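Local structure of cysteine synthase (Helicobacter pylori, 6AHI) at residues T14-F19 with V165-T170; K91-V96 with L114-P119; T170-F175 with Q287-F292. The protein uses pyridoxal 5'-phosphate to make L-cysteine from O-acetyl-L-serine and hydrogen sulfide, and can also act as an O-acetylserine-dependent cystathionine beta-synthase. One frame throughout, in Å; residues are numbered along the deposited sequence.

Contact 1: T14-F19 with V165-T170; sequences TPVFKF and VQELGT
Val16 meets the last turn of helix 160-168 with both of its methyl groups, one on Glu167 and one on Leu168. CG2, beside the backbone N of Val16, lies against the carboxylate of Glu167, 3.3 Å from OE1. CG1, anti to that N (chi1 174°), makes a looser apolar contact with Leu168, 4.2 Å from CD2. Both helix side chains cross the valine obliquely. Extended beyond CG, Glu167 sets its carboxylate over Val16 CG2, with OE2 3.0 Å from Thr14 O. Both of those oxygens are acceptors, so they do not bond to each other; both lie close to the ammonium group of Lys35, which probably offsets the repulsion between them. Lys35 NZ gives a hydrogen bond to Thr14 O and forms a salt bridge with Glu167 OE1. The carboxylate thus meets both Lys35 and the Val16 CG2 methyl. Val16 and Phe17 also pair in a parallel ladder with a strand of the second subunit, whose Met2 and Ile3 pack on Glu167 and Leu168. The arrangement is a helix end packed on the strand outermost within the subunit, where the sheet of this PLP-dependent fold continues across the homodimer interface.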
loop_
_atom_site.group_PDB
_atom_site.type_symbol
_atom_site.label_atom_id
_atom_site.label_comp_id
_atom_site.label_asym_id
_atom_site.label_seq_id
_atom_site.Cartn_x
_atom_site.Cartn_y
_atom_site.Cartn_z
ATOM N N THR A 14 7.106 -11.064 0.678
ATOM C CA THR A 14 5.983 -10.651 -0.136
ATOM C C THR A 14 5.384 -11.844 -0.875
ATOM O O THR A 14 6.096 -12.803 -1.220
ATOM C CB THR A 14 6.420 -9.572 -1.126
ATOM O OG1 THR A 14 7.565 -10.009 -1.857
ATOM C CG2 THR A 14 6.713 -8.276 -0.416
ATOM N N PRO A 15 4.100 -11.774 -1.257
ATOM C CA PRO A 15 3.495 -12.867 -2.019
ATOM C C PRO A 15 3.921 -12.850 -3.502
ATOM O O PRO A 15 4.574 -11.899 -3.974
ATOM C CB PRO A 15 1.992 -12.620 -1.909
ATOM C CG PRO A 15 1.816 -11.200 -1.455
ATOM C CD PRO A 15 3.148 -10.710 -0.916
ATOM N N VAL A 16 3.592 -13.938 -4.197
ATOM C CA VAL A 16 3.847 -14.077 -5.591
ATOM C C VAL A 16 2.505 -14.338 -6.280
ATOM O O VAL A 16 1.769 -15.226 -5.849
ATOM C CB VAL A 16 4.829 -15.230 -5.843
ATOM C CG1 VAL A 16 4.987 -15.477 -7.323
ATOM C CG2 VAL A 16 6.205 -14.991 -5.206
ATOM N N PHE A 17 2.170 -13.530 -7.289
ATOM C CA PHE A 17 0.994 -13.707 -8.074
ATOM C C PHE A 17 1.300 -14.655 -9.231
ATOM O O PHE A 17 2.273 -14.432 -9.989
ATOM C CB PHE A 17 0.507 -12.362 -8.609
ATOM C CG PHE A 17 -0.968 -12.367 -8.967
ATOM C CD1 PHE A 17 -1.390 -12.912 -10.164
ATOM C CD2 PHE A 17 -1.927 -11.963 -8.059
ATOM C CE1 PHE A 17 -2.740 -13.007 -10.471
ATOM C CE2 PHE A 17 -3.275 -12.010 -8.377
ATOM C CZ PHE A 17 -3.683 -12.550 -9.576
ATOM N N LYS A 18 0.476 -15.694 -9.395
ATOM C CA LYS A 18 0.640 -16.648 -10.496
ATOM C C LYS A 18 -0.424 -16.404 -11.571
ATOM O O LYS A 18 -1.648 -16.429 -11.297
ATOM C CB LYS A 18 0.545 -18.094 -10.024
ATOM C CG LYS A 18 0.760 -19.147 -11.104
ATOM C CD LYS A 18 0.379 -20.523 -10.596
ATOM C CE LYS A 18 0.874 -21.625 -11.494
ATOM N NZ LYS A 18 0.480 -22.924 -10.900
ATOM N N PHE A 19 0.062 -16.123 -12.785
ATOM C CA PHE A 19 -0.746 -15.946 -13.980
ATOM C C PHE A 19 -0.609 -17.180 -14.886
ATOM O O PHE A 19 0.504 -17.678 -15.122
ATOM C CB PHE A 19 -0.267 -14.726 -14.768
ATOM C CG PHE A 19 -0.248 -13.423 -14.018
ATOM C CD1 PHE A 19 -1.339 -12.556 -14.078
ATOM C CD2 PHE A 19 0.885 -13.011 -13.332
ATOM C CE1 PHE A 19 -1.298 -11.318 -13.441
ATOM C CE2 PHE A 19 0.907 -11.791 -12.680
ATOM C CZ PHE A 19 -0.181 -10.951 -12.726
ATOM N N VAL A 165 13.471 -18.264 -4.312
ATOM C CA VAL A 165 13.737 -19.683 -4.470
ATOM C C VAL A 165 13.052 -20.473 -3.352
ATOM O O VAL A 165 12.608 -21.571 -3.610
ATOM C CB VAL A 165 15.239 -19.998 -4.559
ATOM C CG1 VAL A 165 15.469 -21.501 -4.590
ATOM C CG2 VAL A 165 15.844 -19.343 -5.775
ATOM N N GLN A 166 12.961 -19.921 -2.142
ATOM C CA GLN A 166 12.217 -20.613 -1.052
ATOM C C GLN A 166 10.754 -20.836 -1.443
ATOM O O GLN A 166 10.215 -21.868 -1.148
ATOM C CB GLN A 166 12.226 -19.818 0.248
ATOM C CG GLN A 166 13.556 -19.868 0.974
ATOM C CD GLN A 166 13.495 -19.149 2.301
ATOM O OE1 GLN A 166 12.432 -19.023 2.921
ATOM N NE2 GLN A 166 14.649 -18.668 2.742
ATOM N N GLU A 167 10.116 -19.851 -2.090
ATOM C CA GLU A 167 8.689 -19.917 -2.445
ATOM C C GLU A 167 8.484 -20.726 -3.741
ATOM O O GLU A 167 7.483 -21.409 -3.889
ATOM C CB GLU A 167 8.076 -18.544 -2.757
ATOM C CG GLU A 167 8.035 -17.528 -1.629
ATOM C CD GLU A 167 7.614 -16.125 -2.084
ATOM O OE1 GLU A 167 8.448 -15.484 -2.778
ATOM O OE2 GLU A 167 6.430 -15.689 -1.772
ATOM N N LEU A 168 9.353 -20.559 -4.745
ATOM C CA LEU A 168 9.056 -21.113 -6.066
ATOM C C LEU A 168 9.918 -22.315 -6.424
ATOM O O LEU A 168 9.608 -22.984 -7.395
ATOM C CB LEU A 168 9.238 -20.037 -7.138
ATOM C CG LEU A 168 8.369 -18.798 -6.984
ATOM C CD1 LEU A 168 8.637 -17.847 -8.140
ATOM C CD2 LEU A 168 6.890 -19.176 -6.881
ATOM N N GLY A 169 10.994 -22.574 -5.679
ATOM C CA GLY A 169 11.936 -23.638 -6.027
ATOM C C GLY A 169 12.812 -23.273 -7.231
ATOM O O GLY A 169 12.959 -22.074 -7.609
ATOM N N THR A 170 13.352 -24.301 -7.887
ATOM C CA THR A 170 14.316 -24.140 -8.925
ATOM C C THR A 170 13.705 -24.385 -10.310
ATOM O O THR A 170 14.413 -24.286 -11.272
ATOM C CB THR A 170 15.532 -25.046 -8.695
ATOM O OG1 THR A 170 15.121 -26.408 -8.757
ATOM C CG2 THR A 170 16.240 -24.768 -7.383
#

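Contact 2: K91-V96 with L114-P119; sequences KTIFVV and LVINTP
Ile93 and Ile116 meet on the face that carries Ile93, Val95, Leu114 and Ile116, where Ile93 CG2 lies 3.6 Å from Ile116 CD1. The two side chains pass at a slant, whereas Leu114 runs beside Ile93 and points the same way, its CD2 resting 4.0 Å from Ile93 CG1. Further along this face Val95 CG1, anti to its own backbone N (chi1 -169°), touches Thr118 CG2 at 3.7 Å, the two side chains crossing at about a right angle. Helix 123-137 packs here, with Ala127 and Ser131 on Val95 and Lys130 on Ile116. Phe94, Val96 and Val115 face the other way, toward helix 102-110, which carries the chain from one strand to the next: this is a beta-alpha-beta crossover, with 114-118 the edge strand of a parallel four-stranded sheet. Between the strands the backbone bonds alternate in parallel register, the straightest being Ile116 N to Phe94 O, 2.8 Å and 174° at the hydrogen. Toward the C-terminal end Val96 O receives two donors from opposite faces of its carbonyl plane. Thr118 N bonds Val96 O at 3.2 Å and Asn117 ND2 bonds it at 2.9 Å. The oxygen lies close to the amide plane of Asn117, and the same ND2 also bonds Gln105 OE1 of helix 102-110.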
loop_
_atom_site.group_PDB
_atom_site.type_symbol
_atom_site.label_atom_id
_atom_site.label_comp_id
_atom_site.label_asym_id
_atom_site.label_seq_id
_atom_site.Cartn_x
_atom_site.Cartn_y
_atom_site.Cartn_z
ATOM N N LYS A 91 19.429 10.661 10.579
ATOM C CA LYS A 91 19.021 11.742 9.656
ATOM C C LYS A 91 19.368 11.357 8.207
ATOM O O LYS A 91 20.372 10.687 7.940
ATOM C CB LYS A 91 19.683 13.075 10.036
ATOM C CG LYS A 91 19.168 13.718 11.316
ATOM C CD LYS A 91 17.668 13.943 11.322
ATOM C CE LYS A 91 17.208 14.672 12.559
ATOM N NZ LYS A 91 15.736 14.690 12.678
ATOM N N THR A 92 18.525 11.825 7.280
ATOM C CA THR A 92 18.639 11.559 5.847
ATOM C C THR A 92 18.461 12.866 5.058
ATOM O O THR A 92 17.659 13.715 5.427
ATOM C CB THR A 92 17.604 10.525 5.385
ATOM O OG1 THR A 92 16.301 11.026 5.698
ATOM C CG2 THR A 92 17.789 9.172 6.034
ATOM N N ILE A 93 19.207 12.993 3.952
ATOM C CA ILE A 93 19.058 14.092 2.993
ATOM C C ILE A 93 18.915 13.472 1.599
ATOM O O ILE A 93 19.748 12.670 1.200
ATOM C CB ILE A 93 20.252 15.082 3.061
ATOM C CG1 ILE A 93 20.484 15.631 4.466
ATOM C CG2 ILE A 93 20.055 16.210 2.072
ATOM C CD1 ILE A 93 21.881 16.158 4.701
ATOM N N PHE A 94 17.840 13.814 0.882
ATOM C CA PHE A 94 17.667 13.327 -0.480
ATOM C C PHE A 94 17.708 14.510 -1.456
ATOM O O PHE A 94 17.124 15.570 -1.217
ATOM C CB PHE A 94 16.414 12.460 -0.596
ATOM C CG PHE A 94 16.471 11.292 0.348
ATOM C CD1 PHE A 94 17.482 10.355 0.257
ATOM C CD2 PHE A 94 15.546 11.150 1.361
ATOM C CE1 PHE A 94 17.554 9.284 1.134
ATOM C CE2 PHE A 94 15.632 10.096 2.257
ATOM C CZ PHE A 94 16.646 9.178 2.154
ATOM N N VAL A 95 18.453 14.306 -2.553
ATOM C CA VAL A 95 18.550 15.285 -3.624
ATOM C C VAL A 95 17.730 14.763 -4.804
ATOM O O VAL A 95 18.010 13.697 -5.348
ATOM C CB VAL A 95 20.007 15.572 -4.014
ATOM C CG1 VAL A 95 20.070 16.778 -4.939
ATOM C CG2 VAL A 95 20.882 15.783 -2.786
ATOM N N VAL A 96 16.680 15.521 -5.133
ATOM C CA VAL A 96 15.652 15.113 -6.072
ATOM C C VAL A 96 15.452 16.241 -7.075
ATOM O O VAL A 96 15.226 17.380 -6.671
ATOM C CB VAL A 96 14.336 14.805 -5.338
ATOM C CG1 VAL A 96 13.228 14.419 -6.314
ATOM C CG2 VAL A 96 14.535 13.710 -4.290
ATOM N N LEU A 114 15.197 15.392 4.878
ATOM C CA LEU A 114 15.406 16.698 4.226
ATOM C C LEU A 114 15.501 16.449 2.710
ATOM O O LEU A 114 16.286 15.644 2.282
ATOM C CB LEU A 114 16.670 17.343 4.808
ATOM C CG LEU A 114 17.149 18.639 4.139
ATOM C CD1 LEU A 114 16.118 19.748 4.324
ATOM C CD2 LEU A 114 18.505 19.095 4.686
ATOM N N VAL A 115 14.609 17.068 1.924
ATOM C CA VAL A 115 14.586 16.935 0.482
ATOM C C VAL A 115 15.117 18.248 -0.112
ATOM O O VAL A 115 14.599 19.312 0.189
ATOM C CB VAL A 115 13.190 16.599 -0.060
ATOM C CG1 VAL A 115 13.144 16.654 -1.576
ATOM C CG2 VAL A 115 12.707 15.228 0.407
ATOM N N ILE A 116 16.184 18.141 -0.907
ATOM C CA ILE A 116 16.806 19.291 -1.604
ATOM C C ILE A 116 16.567 19.074 -3.099
ATOM O O ILE A 116 16.827 17.986 -3.619
ATOM C CB ILE A 116 18.297 19.405 -1.262
ATOM C CG1 ILE A 116 18.478 19.779 0.209
ATOM C CG2 ILE A 116 19.004 20.403 -2.194
ATOM C CD1 ILE A 116 19.862 19.527 0.753
ATOM N N ASN A 117 16.029 20.101 -3.765
ATOM C CA ASN A 117 15.701 20.003 -5.181
ATOM C C ASN A 117 16.799 20.623 -6.048
ATOM O O ASN A 117 17.432 21.589 -5.653
ATOM C CB ASN A 117 14.375 20.680 -5.508
ATOM C CG ASN A 117 13.178 19.970 -4.925
ATOM O OD1 ASN A 117 12.281 20.633 -4.426
ATOM N ND2 ASN A 117 13.141 18.650 -5.026
ATOM N N THR A 118 16.976 20.031 -7.235
ATOM C CA THR A 118 17.811 20.539 -8.315
ATOM C C THR A 118 16.932 20.813 -9.538
ATOM O O THR A 118 15.805 20.323 -9.624
ATOM C CB THR A 118 18.934 19.540 -8.634
ATOM O OG1 THR A 118 18.341 18.256 -8.864
ATOM C CG2 THR A 118 19.974 19.467 -7.531
ATOM N N PRO A 119 17.407 21.592 -10.544
ATOM C CA PRO A 119 16.623 21.833 -11.755
ATOM C C PRO A 119 16.276 20.528 -12.512
ATOM O O PRO A 119 17.074 19.514 -12.548
ATOM C CB PRO A 119 17.517 22.780 -12.581
ATOM C CG PRO A 119 18.387 23.448 -11.536
ATOM C CD PRO A 119 18.672 22.338 -10.542
#

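Contact 3: T170-F175 with Q287-F292; sequences TNLTSF and QVLTIF
Thr173 and Gln287 make the first backbone link between the two segments, which run in roughly the same direction, 41° apart. Thr173 N gives a hydrogen bond of 2.8 Å to Gln287 O, approaching in the carbonyl plane. Ser174 N adds a weak bond to the same oxygen. From there the parallel ladder begins, Ser174 opposite Val288 and Phe175 opposite Leu289, with Leu289 N bonded almost straight to Ser174 O (2.8 Å, 176° at the hydrogen). Ahead of the ladder the Thr173 side chain stands in for a backbone acceptor: its OG1, anti to the carbonyl carbon (chi1 -46°), takes the bond from Gln287 N at 2.9 Å. An inverse gamma turn centred on Asn171 leads into this pairing, and Asn171 O sits 3.2 Å from Gln287 CB. The bent Gln287 side chain leads away from segment 170-175: OE1 is hydrogen-bonded to Tyr33 OH and NE2 to Gly285 O. On the apolar face Phe175 packs on Leu289 and Ile291. Leu289 CD2 lies 3.8 Å from Phe175 CD1 and also reaches Leu172 CD1, while Ile291 CD1 meets the ring at its edge, in plane, 3.6 Å from Phe175 CE1. Helix 183-195 packs on this face, through Thr188 and Leu192 on Phe175 and Thr184, a probable cofactor-binding residue, on Ile291. Across the sheet lies helix 266-281, whose Glu278 bonds Ser174 OG and whose Ala275 touches Val288. Within the sheet, strand 287-292 is flanked by 31-36 and strand 174-178 by 200-206.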
loop_
_atom_site.group_PDB
_atom_site.type_symbol
_atom_site.label_atom_id
_atom_site.label_comp_id
_atom_site.label_asym_id
_atom_site.label_seq_id
_atom_site.Cartn_x
_atom_site.Cartn_y
_atom_site.Cartn_z
ATOM N N THR A 170 13.352 -24.301 -7.887
ATOM C CA THR A 170 14.316 -24.140 -8.925
ATOM C C THR A 170 13.705 -24.385 -10.310
ATOM O O THR A 170 14.413 -24.286 -11.272
ATOM C CB THR A 170 15.532 -25.046 -8.695
ATOM O OG1 THR A 170 15.121 -26.408 -8.757
ATOM C CG2 THR A 170 16.240 -24.768 -7.383
ATOM N N ASN A 171 12.399 -24.652 -10.416
ATOM C CA ASN A 171 11.731 -24.861 -11.728
ATOM C C ASN A 171 11.344 -23.495 -12.318
ATOM O O ASN A 171 10.143 -23.114 -12.408
ATOM C CB ASN A 171 10.533 -25.814 -11.649
ATOM C CG ASN A 171 10.075 -26.302 -13.012
ATOM O OD1 ASN A 171 10.873 -26.510 -13.919
ATOM N ND2 ASN A 171 8.776 -26.465 -13.180
ATOM N N LEU A 172 12.377 -22.732 -12.673
ATOM C CA LEU A 172 12.201 -21.459 -13.350
ATOM C C LEU A 172 12.991 -21.480 -14.657
ATOM O O LEU A 172 14.174 -21.823 -14.687
ATOM C CB LEU A 172 12.668 -20.322 -12.451
ATOM C CG LEU A 172 11.926 -20.169 -11.133
ATOM C CD1 LEU A 172 12.616 -19.092 -10.312
ATOM C CD2 LEU A 172 10.439 -19.829 -11.345
ATOM N N THR A 173 12.329 -21.051 -15.719
ATOM C CA THR A 173 12.847 -21.087 -17.053
ATOM C C THR A 173 13.535 -19.747 -17.375
ATOM O O THR A 173 14.566 -19.711 -18.061
ATOM C CB THR A 173 11.722 -21.333 -18.067
ATOM O OG1 THR A 173 10.889 -22.406 -17.605
ATOM C CG2 THR A 173 12.257 -21.623 -19.447
ATOM N N SER A 174 12.949 -18.658 -16.880
ATOM C CA SER A 174 13.375 -17.332 -17.225
ATOM C C SER A 174 13.095 -16.362 -16.063
ATOM O O SER A 174 12.123 -16.498 -15.305
ATOM C CB SER A 174 12.678 -16.901 -18.505
ATOM O OG SER A 174 13.143 -15.598 -18.891
ATOM N N PHE A 175 13.951 -15.331 -15.982
ATOM C CA PHE A 175 13.839 -14.199 -15.099
ATOM C C PHE A 175 13.834 -12.927 -15.950
ATOM O O PHE A 175 14.751 -12.667 -16.710
ATOM C CB PHE A 175 14.980 -14.170 -14.089
ATOM C CG PHE A 175 15.025 -12.953 -13.196
ATOM C CD1 PHE A 175 13.885 -12.536 -12.523
ATOM C CD2 PHE A 175 16.195 -12.216 -13.038
ATOM C CE1 PHE A 175 13.918 -11.427 -11.694
ATOM C CE2 PHE A 175 16.218 -11.106 -12.211
ATOM C CZ PHE A 175 15.087 -10.713 -11.538
ATOM N N GLN A 287 8.201 -21.627 -16.907
ATOM C CA GLN A 287 7.854 -20.848 -15.720
ATOM C C GLN A 287 8.690 -19.560 -15.741
ATOM O O GLN A 287 9.900 -19.622 -15.750
ATOM C CB GLN A 287 8.075 -21.650 -14.439
ATOM C CG GLN A 287 7.549 -23.086 -14.495
ATOM C CD GLN A 287 6.047 -23.138 -14.385
ATOM O OE1 GLN A 287 5.448 -22.579 -13.478
ATOM N NE2 GLN A 287 5.422 -23.804 -15.347
ATOM N N VAL A 288 8.013 -18.408 -15.843
ATOM C CA VAL A 288 8.700 -17.114 -16.013
ATOM C C VAL A 288 8.522 -16.285 -14.744
ATOM O O VAL A 288 7.387 -16.074 -14.311
ATOM C CB VAL A 288 8.176 -16.367 -17.251
ATOM C CG1 VAL A 288 8.779 -14.982 -17.385
ATOM C CG2 VAL A 288 8.415 -17.176 -18.513
ATOM N N LEU A 289 9.632 -15.846 -14.138
ATOM C CA LEU A 289 9.567 -15.009 -12.950
ATOM C C LEU A 289 9.749 -13.544 -13.351
ATOM O O LEU A 289 10.680 -13.240 -14.136
ATOM C CB LEU A 289 10.682 -15.418 -12.001
ATOM C CG LEU A 289 10.980 -14.487 -10.832
ATOM C CD1 LEU A 289 9.828 -14.409 -9.840
ATOM C CD2 LEU A 289 12.251 -14.944 -10.147
ATOM N N THR A 290 8.922 -12.660 -12.786
ATOM C CA THR A 290 9.141 -11.202 -12.905
ATOM C C THR A 290 8.948 -10.542 -11.523
ATOM O O THR A 290 8.578 -11.163 -10.563
ATOM C CB THR A 290 8.295 -10.624 -14.049
ATOM O OG1 THR A 290 8.690 -9.275 -14.340
ATOM C CG2 THR A 290 6.822 -10.631 -13.724
ATOM N N ILE A 291 9.212 -9.238 -11.460
ATOM C CA ILE A 291 9.092 -8.447 -10.266
ATOM C C ILE A 291 8.232 -7.237 -10.615
ATOM O O ILE A 291 8.505 -6.569 -11.625
ATOM C CB ILE A 291 10.476 -8.006 -9.737
ATOM C CG1 ILE A 291 11.331 -9.209 -9.334
ATOM C CG2 ILE A 291 10.334 -7.024 -8.578
ATOM C CD1 ILE A 291 12.780 -8.897 -9.401
ATOM N N PHE A 292 7.244 -6.956 -9.767
ATOM C CA PHE A 292 6.453 -5.742 -9.818
ATOM C C PHE A 292 7.001 -4.760 -8.794
ATOM O O PHE A 292 6.747 -4.919 -7.604
ATOM C CB PHE A 292 4.975 -6.039 -9.545
ATOM C CG PHE A 292 4.267 -6.810 -10.625
ATOM C CD1 PHE A 292 4.898 -7.123 -11.811
ATOM C CD2 PHE A 292 2.953 -7.218 -10.456
ATOM C CE1 PHE A 292 4.240 -7.810 -12.812
ATOM C CE2 PHE A 292 2.295 -7.929 -11.448
ATOM C CZ PHE A 292 2.929 -8.210 -12.635
#

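How the contacts relate
Contacts 1 and 3, centres about 9 Å apart, reach the same sheet: contact 1 through one strand with a helix end packed on it, contact 3 strand on strand. They share Thr170, and Leu168 packs on Leu289. Contact 3 lies among inner strands near the probable cofactor site; contact 1 is at the strand outermost within the subunit, where the second subunit continues the sheet. Contact 2, about 36 Å from either, belongs to the other sheet: strand 91-97 is largely buried, the outermost strand 114-118 partly exposed. Contacts 2 and 3 combine backbone ladder and apolar packing, with one side chain of each also bonding the backbone; contact 1 has no hydrogen bond across it, its polar atoms being bridged by Lys35 from outside.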